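Local coordinates for protein glutathione S-transferase domain (Xanthobacter autotrophicus, PDB 4HZ2) that binds glutathione and, as a member of the glutathione S-transferase family, probably transfers it to electrophilic substrates, at residues 34-39 with 180-185. Numbering follows the deposited sequence.
Sequences CWKAAQ and DLALFA
Trp35 drives its six-membered ring against Leu181, Phe184 and Ala185, joining the thioredoxin-like N-terminal domain of the glutathione S-transferase fold to its helical C-terminal domain. The two helix segments run 140° apart in direction, their axes 9.3 Å from each other at closest. A broad indole suits that span: Trp35 CE3 rests 3.5 Å from Ala185 CB, whose small methyl lets the ring come close, while Trp35 CZ3 brings the ring edge to within 3.4 Å of Leu181 O. Beyond it, Trp35 CH2 lies 3.5 Å from Phe184 CD2, the two ring planes inclined at 35°. With CG anti to the backbone N (chi1 173°), the indole extends across the interface, and Gln39 CB, one turn on, covers one face. Were Trp35 an alanine, the seam between the domains would probably gain a gap and Asn217 O would lose its NE1 donor. Lys36 suits its place as a long aliphatic chain with a charged tip: the extended chain passes Ala185 CB, and Lys36 CE comes within 3.5 Å of Ala182 O. Farther out, NZ forms a salt bridge with Glu119 OE2 and hydrogen bonds with Asn89 OD1 and with OD1 of Asn33, a glutathione-binding residue.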
loop_
_atom_site.group_PDB
_atom_site.type_symbol
_atom_site.label_atom_id
_atom_site.label_comp_id
_atom_site.label_asym_id
_atom_site.label_seq_id
_atom_site.Cartn_x
_atom_site.Cartn_y
_atom_site.Cartn_z
ATOM N N CYS B 34 -3.216 13.771 2.681
ATOM C CA CYS B 34 -2.998 15.043 1.993
ATOM C C CYS B 34 -1.838 15.801 2.629
ATOM O O CYS B 34 -1.048 16.427 1.916
ATOM C CB CYS B 34 -4.290 15.865 2.017
ATOM S SG CYS B 34 -5.593 15.036 1.034
ATOM N N TRP B 35 -1.710 15.714 3.959
ATOM C CA TRP B 35 -0.559 16.277 4.644
ATOM C C TRP B 35 0.768 15.738 4.048
ATOM O O TRP B 35 1.747 16.497 3.925
ATOM C CB TRP B 35 -0.647 16.028 6.170
ATOM C CG TRP B 35 0.570 16.415 6.934
ATOM C CD1 TRP B 35 0.805 17.609 7.587
ATOM C CD2 TRP B 35 1.734 15.601 7.156
ATOM N NE1 TRP B 35 2.054 17.586 8.178
ATOM C CE2 TRP B 35 2.636 16.362 7.937
ATOM C CE3 TRP B 35 2.109 14.308 6.752
ATOM C CZ2 TRP B 35 3.883 15.866 8.333
ATOM C CZ3 TRP B 35 3.353 13.815 7.147
ATOM C CH2 TRP B 35 4.221 14.594 7.933
ATOM N N LYS B 36 0.824 14.435 3.715
ATOM C CA LYS B 36 2.061 13.854 3.156
ATOM C C LYS B 36 2.487 14.649 1.926
ATOM O O LYS B 36 3.673 14.965 1.754
ATOM C CB LYS B 36 1.891 12.394 2.719
ATOM C CG LYS B 36 1.611 11.421 3.879
ATOM C CD LYS B 36 1.128 10.085 3.339
ATOM C CE LYS B 36 0.701 9.087 4.396
ATOM N NZ LYS B 36 0.184 7.841 3.752
ATOM N N ALA B 37 1.508 14.923 1.063
ATOM C CA ALA B 37 1.800 15.597 -0.200
ATOM C C ALA B 37 2.272 17.028 0.071
ATOM O O ALA B 37 3.310 17.453 -0.462
ATOM C CB ALA B 37 0.592 15.605 -1.152
ATOM N N ALA B 38 1.522 17.785 0.876
ATOM C CA ALA B 38 1.927 19.159 1.177
ATOM C C ALA B 38 3.306 19.185 1.851
ATOM O O ALA B 38 4.163 20.046 1.538
ATOM C CB ALA B 38 0.889 19.874 2.034
ATOM N N GLN B 39 3.520 18.267 2.791
ATOM C CA GLN B 39 4.752 18.282 3.542
ATOM C C GLN B 39 5.971 17.993 2.674
ATOM O O GLN B 39 7.006 18.668 2.814
ATOM C CB GLN B 39 4.671 17.245 4.679
ATOM C CG GLN B 39 5.877 17.223 5.603
ATOM C CD GLN B 39 6.008 18.518 6.408
ATOM O OE1 GLN B 39 5.406 18.686 7.501
ATOM N NE2 GLN B 39 6.791 19.440 5.883
ATOM N N ASP B 180 9.574 7.790 7.594
ATOM C CA ASP B 180 9.124 8.485 8.804
ATOM C C ASP B 180 7.947 9.405 8.493
ATOM O O ASP B 180 6.981 9.471 9.247
ATOM C CB ASP B 180 10.249 9.254 9.499
ATOM C CG ASP B 180 11.453 8.387 9.768
ATOM O OD1 ASP B 180 11.459 7.597 10.763
ATOM O OD2 ASP B 180 12.387 8.409 8.948
ATOM N N LEU B 181 8.031 10.163 7.393
ATOM C CA LEU B 181 6.927 11.057 7.031
ATOM C C LEU B 181 5.610 10.279 6.834
ATOM O O LEU B 181 4.569 10.692 7.356
ATOM C CB LEU B 181 7.249 11.865 5.758
ATOM C CG LEU B 181 8.455 12.813 5.789
ATOM C CD1 LEU B 181 8.589 13.622 4.488
ATOM C CD2 LEU B 181 8.352 13.752 6.995
ATOM N N ALA B 182 5.672 9.160 6.099
ATOM C CA ALA B 182 4.474 8.406 5.782
ATOM C C ALA B 182 3.762 7.917 7.046
ATOM O O ALA B 182 2.538 7.956 7.113
ATOM C CB ALA B 182 4.748 7.230 4.846
ATOM N N LEU B 183 4.528 7.449 8.037
ATOM C CA LEU B 183 3.918 6.925 9.273
ATOM C C LEU B 183 3.631 8.034 10.289
ATOM O O LEU B 183 2.768 7.871 11.172
ATOM C CB LEU B 183 4.754 5.782 9.869
ATOM C CG LEU B 183 4.521 4.473 9.074
ATOM C CD1 LEU B 183 5.729 3.553 9.065
ATOM C CD2 LEU B 183 3.261 3.733 9.518
ATOM N N PHE B 184 4.316 9.170 10.153
ATOM C CA PHE B 184 4.066 10.302 11.037
ATOM C C PHE B 184 2.701 10.930 10.737
ATOM O O PHE B 184 2.001 11.398 11.646
ATOM C CB PHE B 184 5.182 11.324 10.909
ATOM C CG PHE B 184 5.034 12.532 11.794
ATOM C CD1 PHE B 184 5.620 12.555 13.058
ATOM C CD2 PHE B 184 4.331 13.678 11.350
ATOM C CE1 PHE B 184 5.538 13.686 13.850
ATOM C CE2 PHE B 184 4.249 14.805 12.150
ATOM C CZ PHE B 184 4.840 14.799 13.408
ATOM N N ALA B 185 2.322 10.919 9.452
ATOM C CA ALA B 185 1.126 11.615 8.969
ATOM C C ALA B 185 -0.075 11.399 9.890
ATOM O O ALA B 185 -0.696 12.358 10.333
ATOM C CB ALA B 185 0.811 11.169 7.533
#